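Citryl-spermidine/3,4-dihydroxybenzoyl-citryl-spermidine:spermidine ligase (Bacillus anthracis, PDB 3TO3) catalyses the ATP-dependent condensation of spermidine with citryl-spermidine intermediates in the biosynthesis of the siderophore petrobactin. Local coordinates at residues I410-L414 with L524-W530; V517-A521 with S534-I538; M186-L191 with A275-C279. All blocks are in the same frame, centred on the assembly; numbering follows the deposited sequence. Where two conformers were deposited one is given.

Contact 1 of 3, residues I410-L414 with L524-W530; sequences IENWL and LADKYEW
Ile410 and Trp530 meet where the first turn of helix 410-432 faces the C-terminal end of helix 502-528, an antiparallel helix pair whose local axes make an angle of 153°. At this point the axes come no nearer than 13.8 Å, so long and bulky side chains have to span the gap.

Ile410 does most of the spanning by dividing its two branches between two aromatic residues. With chi1 at -68°, its CG2 lies anti to the backbone N and sits over one face of the Trp530 indole, 4.0 Å from the centroid of the six-membered ring and 19° off the ring normal, a CH-pi contact displaced toward the rim. The other branch ends in CD1, which rests 3.7 Å from Tyr528 CB, near the root of the tyrosine; the phenol OH is engaged by Asp402.

Glu411 adds its aliphatic base, with CB 3.6 Å from Trp530 CH2, while its carboxylate turns to Arg415 in a salt bridge. One turn further on, Leu414 CD2 lies 4.3 Å from Leu524 CD1, closing the buried end of the interface.

The indole owes its position to the way helix 502-528 ends. Glu529 takes a positive phi, the chain turns, and Leu524 O accepts both Tyr528 N at 2.9 Å and Trp530 N at 3.2 Å. Through this short turn helices 502-528 and 532-547 form an alpha-alpha hairpin, and helix 410-432 packs against it within the FhuF-like region of an IucA/IucC synthetase.

Contact 2 of 3, residues V517-A521 with S534-I538; sequences VGELA and SFWMI. With EDO (1,2-ethanediol), chain H.
Aromatic contacts dominate where Phe535 of helix 532-547 lies against Ala521 of helix 502-528. The methyl CB of Ala521 stands almost exactly over the middle of the phenyl ring, 3.4 Å from its centroid and only 6° off the normal, a close CH-pi contact. The phenyl group extends across to the other helix because its CG is anti to the backbone N, with chi1 at -178°. Phe535 also covers its own neighbour in sequence: its CD2 lies over the centre of one face of the Trp536 ring system. The indole reaches helix 502-528 as well, but edge on, with CZ2 4.0 Å from Gly518 CA and near the plane of the rings. Phe513 meets the same indole edge-to-face.

Aliphatic side chains add to this at the phenyl group. Val517 CG1 lies in the ring plane at its edge, 3.8 Å from Phe535 CZ, and Leu520 CG is a looser neighbour, 4.3 Å from Phe535 CE1. From helix 410-432, Leu414 also packs on Phe535.

Polar groups are served elsewhere. Trp536 NE1 is hydrogen-bonded to Thr77 OG1, and Glu519, pointing away from the interface, forms a salt bridge with Arg80. At the margin, Ser534 OG has a weak hydrogen bond of 3.3 Å to O1 of a 1,2-ethanediol molecule, probably from the crystallisation liquor.

The two helices form an antiparallel alpha-alpha hairpin, with 138° between local axes, and the Leu520 side chain comes within about 4 Å of that of Tyr391, an ATP-binding residue. Gly518 and Ala521, both small, let two aromatic rings come close to the helix backbone. A buried interface of this chemistry is held by shape and dispersion, with no polar bond bridging the two segments.

Contact 3 of 3, residues M186-L191 with A275-C279; sequences MRPIKL and ADDYC
Lys190 reaches across to the chain at 275-279 and uses its ammonium group twice. Its NZ forms a salt bridge with Asp277 OD1 at 3.1 Å and donates a hydrogen bond to Ala275 O at 3.0 Å. Neither approach is in plane: the lysine comes from above the carboxylate and from above the Ala275 carbonyl. Although the CB of Lys190 points away from the opposite segment, bends at chi2 (-67°) and chi3 bring the amine back to it. Sharing NZ between a charge and a carbonyl would be expected to favour the protonated amine.

Next comes the backbone. Ile189 and Tyr278 form one antiparallel hydrogen-bonded pair, in which Ile189 N gives to Tyr278 O at 2.8 Å and Tyr278 N gives to Ile189 O at 2.7 Å. The second bond lies in the plane of its carbonyl. Pro188 CA, 3.3 Å from Tyr278 O, adds a CA-H...O contact, and further along Leu191 N is hydrogen-bonded to Ser274 OG.

Apolar packing lies outside this bridge. Leu191 CD1 is placed over one face of the Tyr278 ring, 3.9 Å from its centroid and 15° off the normal, with the two side chains crossing at about a right angle. Leu287 and Val298 of neighbouring strands touch both residues. At the other end, Cys279 SG lies 3.9 Å from CA of Met186, a selenomethionine residue whose side chain continues toward Asn155 and His156.

The single antiparallel bridge lays the irregular 186-191 segment along strand 278-280, at the margin of the mixed sheet. That strand and 286-289 form a beta-hairpin whose connecting loop carries the ATP-binding residues Ser283, Met284 and Arg285 of the IucA/IucC synthetase.

From the N terminus, contact 3 comes first: 275-279 returns to 186-191 and closes a loop of mixed helix and strand within the IucA/IucC region. That loop is complete before the other two begin. Contact 1 then opens at 410-414, contact 2 opens at 517-521, contact 1 closes at 524-530 and contact 2 closes at 534-538, so these two cross. They share helix 502-528 and touch directly, Leu414 and Trp530 both meeting Phe535, which joins helices 410-432, 502-528 and 532-547 into one cluster. Contact 3 lies about 39 Å from both, centre to centre, at the margin of the mixed sheet.

Contact 1 of 3, residues I410-L414 with L524-W530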
loop_
_atom_site.group_PDB
_atom_site.type_symbol
_atom_site.label_atom_id
_atom_site.label_comp_id
_atom_site.label_asym_id
_atom_site.label_seq_id
_atom_site.Cartn_x
_atom_site.Cartn_y
_atom_site.Cartn_z
ATOM N N ILE B 410 -48.414 -3.759 2.581
ATOM C CA ILE B 410 -47.331 -3.112 1.887
ATOM C C ILE B 410 -47.609 -1.650 1.647
ATOM O O ILE B 410 -46.776 -0.790 1.964
ATOM C CB ILE B 410 -47.050 -3.798 0.537
ATOM C CG1 ILE B 410 -46.491 -5.195 0.761
ATOM C CG2 ILE B 410 -46.086 -2.990 -0.298
ATOM C CD1 ILE B 410 -46.043 -5.877 -0.536
ATOM N N GLU B 411 -48.767 -1.364 1.072
ATOM C CA GLU B 411 -49.101 0.013 0.776
ATOM C C GLU B 411 -49.131 0.827 2.069
ATOM O O GLU B 411 -48.584 1.918 2.112
ATOM C CB GLU B 411 -50.424 0.147 0.025
ATOM C CG GLU B 411 -50.732 1.599 -0.361
ATOM C CD GLU B 411 -52.089 1.797 -1.035
ATOM O OE1 GLU B 411 -52.574 2.946 -1.030
ATOM O OE2 GLU B 411 -52.673 0.828 -1.574
ATOM N N ASN B 412 -49.741 0.302 3.127
ATOM C CA ASN B 412 -49.771 1.063 4.378
ATOM C C ASN B 412 -48.399 1.309 4.957
ATOM O O ASN B 412 -48.141 2.374 5.509
ATOM C CB ASN B 412 -50.631 0.397 5.455
ATOM C CG ASN B 412 -52.057 0.273 5.041
ATOM O OD1 ASN B 412 -52.529 1.032 4.191
ATOM N ND2 ASN B 412 -52.763 -0.705 5.618
ATOM N N TRP B 413 -47.534 0.306 4.867
ATOM C CA TRP B 413 -46.210 0.421 5.446
ATOM C C TRP B 413 -45.403 1.445 4.646
ATOM O O TRP B 413 -44.741 2.298 5.208
ATOM C CB TRP B 413 -45.502 -0.938 5.465
ATOM C CG TRP B 413 -44.208 -0.933 6.225
ATOM C CD1 TRP B 413 -44.042 -1.154 7.567
ATOM C CD2 TRP B 413 -42.906 -0.675 5.698
ATOM N NE1 TRP B 413 -42.720 -1.061 7.904
ATOM C CE2 TRP B 413 -41.996 -0.772 6.777
ATOM C CE3 TRP B 413 -42.417 -0.385 4.413
ATOM C CZ2 TRP B 413 -40.617 -0.572 6.615
ATOM C CZ3 TRP B 413 -41.073 -0.190 4.245
ATOM C CH2 TRP B 413 -40.178 -0.289 5.344
ATOM N N LEU B 414 -45.488 1.370 3.328
ATOM C CA LEU B 414 -44.745 2.287 2.465
ATOM C C LEU B 414 -45.221 3.740 2.638
ATOM O O LEU B 414 -44.414 4.656 2.693
ATOM C CB LEU B 414 -44.840 1.838 1.007
ATOM C CG LEU B 414 -44.167 2.684 -0.063
ATOM C CD1 LEU B 414 -42.647 2.813 0.170
ATOM C CD2 LEU B 414 -44.476 2.104 -1.426
ATOM N N LEU B 524 -39.441 -4.367 -3.656
ATOM C CA LEU B 524 -40.871 -4.562 -3.639
ATOM C C LEU B 524 -41.344 -5.165 -4.964
ATOM O O LEU B 524 -42.121 -6.122 -4.954
ATOM C CB LEU B 524 -41.603 -3.260 -3.289
ATOM C CG LEU B 524 -41.339 -2.731 -1.873
ATOM C CD1 LEU B 524 -42.194 -1.507 -1.624
ATOM C CD2 LEU B 524 -41.570 -3.794 -0.754
ATOM N N ALA B 525 -40.874 -4.617 -6.092
ATOM C CA ALA B 525 -41.216 -5.177 -7.415
ATOM C C ALA B 525 -40.788 -6.645 -7.594
ATOM O O ALA B 525 -41.570 -7.491 -8.051
ATOM C CB ALA B 525 -40.631 -4.338 -8.556
ATOM N N ASP B 526 -39.541 -6.954 -7.266
ATOM C CA ASP B 526 -39.075 -8.286 -7.606
ATOM C C ASP B 526 -39.507 -9.368 -6.625
ATOM O O ASP B 526 -39.671 -10.504 -7.006
ATOM C CB ASP B 526 -37.575 -8.279 -7.901
ATOM C CG ASP B 526 -37.216 -7.314 -9.059
ATOM O OD1 ASP B 526 -37.806 -7.425 -10.166
ATOM O OD2 ASP B 526 -36.370 -6.424 -8.842
ATOM N N LYS B 527 -39.618 -9.020 -5.356
ATOM C CA LYS B 527 -40.117 -9.936 -4.343
ATOM C C LYS B 527 -41.635 -10.049 -4.150
ATOM O O LYS B 527 -42.152 -11.105 -3.786
ATOM C CB LYS B 527 -39.432 -9.652 -3.006
ATOM C CG LYS B 527 -37.898 -9.718 -3.102
ATOM C CD LYS B 527 -37.460 -11.089 -3.587
ATOM C CE LYS B 527 -36.043 -11.351 -3.124
ATOM N NZ LYS B 527 -35.474 -12.661 -3.578
ATOM N N TYR B 528 -42.295 -8.912 -4.157
ATOM C CA TYR B 528 -43.732 -8.851 -3.985
ATOM C C TYR B 528 -44.601 -8.529 -5.193
ATOM O O TYR B 528 -45.817 -8.416 -5.056
ATOM C CB TYR B 528 -44.080 -8.013 -2.753
ATOM C CG TYR B 528 -43.239 -8.400 -1.538
ATOM C CD1 TYR B 528 -43.540 -9.526 -0.801
ATOM C CD2 TYR B 528 -42.126 -7.669 -1.166
ATOM C CE1 TYR B 528 -42.777 -9.901 0.303
ATOM C CE2 TYR B 528 -41.346 -8.037 -0.053
ATOM C CZ TYR B 528 -41.690 -9.155 0.672
ATOM O OH TYR B 528 -40.962 -9.559 1.768
ATOM N N GLU B 529 -43.994 -8.288 -6.350
ATOM C CA GLU B 529 -44.793 -7.892 -7.520
ATOM C C GLU B 529 -45.499 -6.565 -7.301
ATOM O O GLU B 529 -46.531 -6.299 -7.904
ATOM C CB GLU B 529 -45.869 -8.932 -7.862
ATOM C CG GLU B 529 -45.424 -10.365 -7.768
ATOM C CD GLU B 529 -44.183 -10.629 -8.581
ATOM O OE1 GLU B 529 -44.261 -10.525 -9.830
ATOM O OE2 GLU B 529 -43.128 -10.932 -7.972
ATOM N N TRP B 530 -44.956 -5.738 -6.425
ATOM C CA TRP B 530 -45.419 -4.362 -6.312
ATOM C C TRP B 530 -44.735 -3.588 -7.442
ATOM O O TRP B 530 -43.500 -3.523 -7.528
ATOM C CB TRP B 530 -45.051 -3.792 -4.942
ATOM C CG TRP B 530 -45.711 -2.515 -4.646
ATOM C CD1 TRP B 530 -45.213 -1.257 -4.853
ATOM C CD2 TRP B 530 -46.996 -2.347 -4.080
ATOM N NE1 TRP B 530 -46.121 -0.315 -4.451
ATOM C CE2 TRP B 530 -47.230 -0.960 -3.975
ATOM C CE3 TRP B 530 -47.975 -3.231 -3.640
ATOM C CZ2 TRP B 530 -48.406 -0.443 -3.465
ATOM C CZ3 TRP B 530 -49.144 -2.713 -3.137
ATOM C CH2 TRP B 530 -49.353 -1.333 -3.053
#

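Contact 2 of 3, residues V517-A521 with S534-I538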
loop_
_atom_site.group_PDB
_atom_site.type_symbol
_atom_site.label_atom_id
_atom_site.label_comp_id
_atom_site.label_asym_id
_atom_site.label_seq_id
_atom_site.Cartn_x
_atom_site.Cartn_y
_atom_site.Cartn_z
ATOM N N VAL B 517 -33.726 5.305 -1.773
ATOM C CA VAL B 517 -35.121 4.895 -1.608
ATOM C C VAL B 517 -35.559 4.055 -2.795
ATOM O O VAL B 517 -36.445 3.230 -2.680
ATOM C CB VAL B 517 -36.069 6.125 -1.402
ATOM C CG1 VAL B 517 -37.486 5.777 -1.662
ATOM C CG2 VAL B 517 -35.939 6.703 0.001
ATOM N N GLY B 518 -34.900 4.253 -3.925
ATOM C CA GLY B 518 -35.190 3.525 -5.140
ATOM C C GLY B 518 -34.862 2.048 -5.030
ATOM O O GLY B 518 -35.506 1.228 -5.666
ATOM N N GLU B 519 -33.861 1.703 -4.227
ATOM C CA GLU B 519 -33.487 0.300 -4.031
ATOM C C GLU B 519 -34.639 -0.472 -3.397
ATOM O O GLU B 519 -34.867 -1.630 -3.725
ATOM C CB GLU B 519 -32.257 0.180 -3.139
ATOM C CG GLU B 519 -30.990 0.773 -3.755
ATOM C CD GLU B 519 -30.400 -0.058 -4.912
ATOM O OE1 GLU B 519 -29.584 0.530 -5.670
ATOM O OE2 GLU B 519 -30.729 -1.275 -5.058
ATOM N N LEU B 520 -35.364 0.169 -2.487
ATOM C CA LEU B 520 -36.569 -0.449 -1.907
ATOM C C LEU B 520 -37.632 -0.766 -2.987
ATOM O O LEU B 520 -38.209 -1.841 -2.988
ATOM C CB LEU B 520 -37.168 0.436 -0.803
ATOM C CG LEU B 520 -38.375 -0.082 -0.019
ATOM C CD1 LEU B 520 -38.049 -1.414 0.744
ATOM C CD2 LEU B 520 -38.875 1.002 0.927
ATOM N N ALA B 521 -37.879 0.172 -3.901
ATOM C CA ALA B 521 -38.812 -0.047 -4.998
ATOM C C ALA B 521 -38.423 -1.289 -5.814
ATOM O O ALA B 521 -39.274 -2.071 -6.228
ATOM C CB ALA B 521 -38.882 1.187 -5.899
ATOM N N SER B 534 -46.578 2.014 -9.284
ATOM C CA SER B 534 -47.357 2.209 -8.044
ATOM C C SER B 534 -46.495 2.795 -6.924
ATOM O O SER B 534 -46.928 3.690 -6.200
ATOM C CB SER B 534 -47.988 0.903 -7.542
ATOM O OG SER B 534 -48.780 0.325 -8.548
ATOM N N PHE B 535 -45.287 2.268 -6.765
ATOM C CA PHE B 535 -44.353 2.794 -5.767
ATOM C C PHE B 535 -44.207 4.312 -5.965
ATOM O O PHE B 535 -44.430 5.083 -5.031
ATOM C CB PHE B 535 -42.997 2.085 -5.890
ATOM C CG PHE B 535 -41.976 2.523 -4.887
ATOM C CD1 PHE B 535 -41.680 1.724 -3.780
ATOM C CD2 PHE B 535 -41.277 3.708 -5.065
ATOM C CE1 PHE B 535 -40.720 2.120 -2.841
ATOM C CE2 PHE B 535 -40.313 4.123 -4.138
ATOM C CZ PHE B 535 -40.024 3.326 -3.029
ATOM N N TRP B 536 -43.872 4.741 -7.182
ATOM C CA TRP B 536 -43.622 6.162 -7.410
ATOM C C TRP B 536 -44.895 7.008 -7.341
ATOM O O TRP B 536 -44.853 8.181 -6.952
ATOM C CB TRP B 536 -42.779 6.413 -8.683
ATOM C CG TRP B 536 -41.402 5.804 -8.501
ATOM C CD1 TRP B 536 -40.912 4.664 -9.090
ATOM C CD2 TRP B 536 -40.381 6.261 -7.604
ATOM N NE1 TRP B 536 -39.637 4.404 -8.621
ATOM C CE2 TRP B 536 -39.294 5.373 -7.716
ATOM C CE3 TRP B 536 -40.273 7.348 -6.729
ATOM C CZ2 TRP B 536 -38.121 5.544 -6.987
ATOM C CZ3 TRP B 536 -39.109 7.509 -6.001
ATOM C CH2 TRP B 536 -38.043 6.622 -6.143
HETATM N N MSE B 537 -46.029 6.416 -7.690
HETATM C CA MSE B 537 -47.278 7.138 -7.562
HETATM C C MSE B 537 -47.662 7.364 -6.098
HETATM O O MSE B 537 -48.430 8.261 -5.793
HETATM C CB MSE B 537 -48.409 6.439 -8.325
HETATM C CG MSE B 537 -48.305 6.586 -9.849
HETATM SE SE MSE B 537 -49.925 6.019 -10.798
HETATM C CE MSE B 537 -49.785 4.092 -10.601
ATOM N N ILE B 538 -47.138 6.545 -5.196
ATOM C CA ILE B 538 -47.374 6.766 -3.781
ATOM C C ILE B 538 -46.474 7.854 -3.265
ATOM O O ILE B 538 -46.877 8.673 -2.441
ATOM C CB ILE B 538 -47.178 5.494 -2.956
ATOM C CG1 ILE B 538 -48.420 4.603 -3.108
ATOM C CG2 ILE B 538 -46.935 5.858 -1.500
ATOM C CD1 ILE B 538 -48.263 3.233 -2.541
HETATM C C1 EDO H . -49.859 -3.138 -8.572
HETATM O O1 EDO H . -48.665 -2.850 -9.277
HETATM C C2 EDO H . -49.508 -3.156 -7.098
HETATM O O2 EDO H . -50.352 -4.141 -6.491
#

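Contact 3 of 3, residues M186-L191 with A275-C279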
loop_
_atom_site.group_PDB
_atom_site.type_symbol
_atom_site.label_atom_id
_atom_site.label_comp_id
_atom_site.label_asym_id
_atom_site.label_seq_id
_atom_site.Cartn_x
_atom_site.Cartn_y
_atom_site.Cartn_z
HETATM N N MSE B 186 -17.813 -8.129 14.706
HETATM C CA MSE B 186 -18.304 -7.601 15.990
HETATM C C MSE B 186 -17.317 -7.810 17.107
HETATM O O MSE B 186 -17.694 -8.220 18.199
HETATM C CB MSE B 186 -19.609 -8.273 16.387
HETATM C CG MSE B 186 -20.787 -7.881 15.537
HETATM SE SE MSE B 186 -22.422 -8.621 16.292
HETATM C CE MSE B 186 -22.171 -10.478 15.773
ATOM N N ARG B 187 -16.052 -7.572 16.818
ATOM C CA ARG B 187 -15.003 -7.780 17.796
ATOM C C ARG B 187 -14.894 -6.535 18.661
ATOM O O ARG B 187 -14.891 -5.428 18.147
ATOM C CB ARG B 187 -13.682 -8.054 17.093
ATOM C CG ARG B 187 -13.566 -9.463 16.546
ATOM C CD ARG B 187 -13.127 -10.420 17.629
ATOM N NE ARG B 187 -13.006 -11.783 17.129
ATOM C CZ ARG B 187 -14.007 -12.661 17.091
ATOM N NH1 ARG B 187 -15.216 -12.311 17.525
ATOM N NH2 ARG B 187 -13.802 -13.888 16.617
ATOM N N PRO B 188 -14.846 -6.714 19.983
ATOM C CA PRO B 188 -14.687 -5.568 20.878
ATOM C C PRO B 188 -13.284 -5.016 20.765
ATOM O O PRO B 188 -12.350 -5.800 20.675
ATOM C CB PRO B 188 -14.889 -6.173 22.259
ATOM C CG PRO B 188 -15.611 -7.483 22.007
ATOM C CD PRO B 188 -15.074 -7.969 20.710
ATOM N N ILE B 189 -13.126 -3.695 20.771
ATOM C CA ILE B 189 -11.787 -3.115 20.711
ATOM C C ILE B 189 -11.674 -1.897 21.619
ATOM O O ILE B 189 -12.681 -1.295 22.004
ATOM C CB ILE B 189 -11.381 -2.746 19.269
ATOM C CG1 ILE B 189 -11.880 -1.353 18.900
ATOM C CG2 ILE B 189 -11.940 -3.762 18.282
ATOM C CD1 ILE B 189 -12.201 -1.193 17.415
ATOM N N LYS B 190 -10.441 -1.556 21.965
ATOM C CA LYS B 190 -10.148 -0.453 22.866
ATOM C C LYS B 190 -9.641 0.669 22.026
ATOM O O LYS B 190 -8.862 0.439 21.118
ATOM C CB LYS B 190 -9.004 -0.804 23.804
ATOM C CG LYS B 190 -9.220 -2.002 24.634
ATOM C CD LYS B 190 -10.310 -1.756 25.601
ATOM C CE LYS B 190 -10.046 -2.532 26.867
ATOM N NZ LYS B 190 -11.225 -2.383 27.743
ATOM N N LEU B 191 -10.035 1.889 22.351
ATOM C CA LEU B 191 -9.437 3.040 21.718
ATOM C C LEU B 191 -8.095 3.244 22.376
ATOM O O LEU B 191 -7.916 2.902 23.548
ATOM C CB LEU B 191 -10.318 4.265 21.887
ATOM C CG LEU B 191 -11.692 4.074 21.254
ATOM C CD1 LEU B 191 -12.514 5.309 21.447
ATOM C CD2 LEU B 191 -11.478 3.836 19.822
ATOM N N ALA B 275 -11.074 2.594 28.904
ATOM C CA ALA B 275 -11.647 1.644 29.854
ATOM C C ALA B 275 -12.736 0.836 29.156
ATOM O O ALA B 275 -12.841 -0.368 29.332
ATOM C CB ALA B 275 -12.258 2.386 31.110
ATOM N N ASP B 276 -13.566 1.524 28.380
ATOM C CA ASP B 276 -14.683 0.882 27.691
ATOM C C ASP B 276 -14.261 0.144 26.408
ATOM O O ASP B 276 -13.253 0.479 25.766
ATOM C CB ASP B 276 -15.801 1.907 27.395
ATOM C CG ASP B 276 -16.423 2.500 28.685
ATOM O OD1 ASP B 276 -16.153 1.979 29.796
ATOM O OD2 ASP B 276 -17.196 3.479 28.591
ATOM N N ASP B 277 -15.057 -0.851 26.051
ATOM C CA ASP B 277 -14.921 -1.565 24.793
ATOM C C ASP B 277 -15.795 -0.905 23.723
ATOM O O ASP B 277 -16.877 -0.397 24.001
ATOM C CB ASP B 277 -15.359 -3.015 24.973
ATOM C CG ASP B 277 -14.365 -3.821 25.773
ATOM O OD1 ASP B 277 -13.155 -3.571 25.642
ATOM O OD2 ASP B 277 -14.787 -4.695 26.549
ATOM N N TYR B 278 -15.307 -0.907 22.498
ATOM C CA TYR B 278 -16.053 -0.348 21.400
ATOM C C TYR B 278 -16.220 -1.398 20.329
ATOM O O TYR B 278 -15.536 -2.429 20.299
ATOM C CB TYR B 278 -15.368 0.902 20.833
ATOM C CG TYR B 278 -15.481 2.114 21.734
ATOM C CD1 TYR B 278 -16.378 3.127 21.452
ATOM C CD2 TYR B 278 -14.693 2.235 22.885
ATOM C CE1 TYR B 278 -16.494 4.231 22.279
ATOM C CE2 TYR B 278 -14.794 3.335 23.714
ATOM C CZ TYR B 278 -15.705 4.327 23.407
ATOM O OH TYR B 278 -15.822 5.425 24.222
ATOM N N CYS B 279 -17.154 -1.135 19.444
ATOM C CA CYS B 279 -17.431 -2.063 18.381
ATOM C C CYS B 279 -17.768 -1.250 17.128
ATOM O O CYS B 279 -18.496 -0.265 17.215
ATOM C CB CYS B 279 -18.611 -2.901 18.825
ATOM S SG CYS B 279 -19.061 -4.126 17.678
#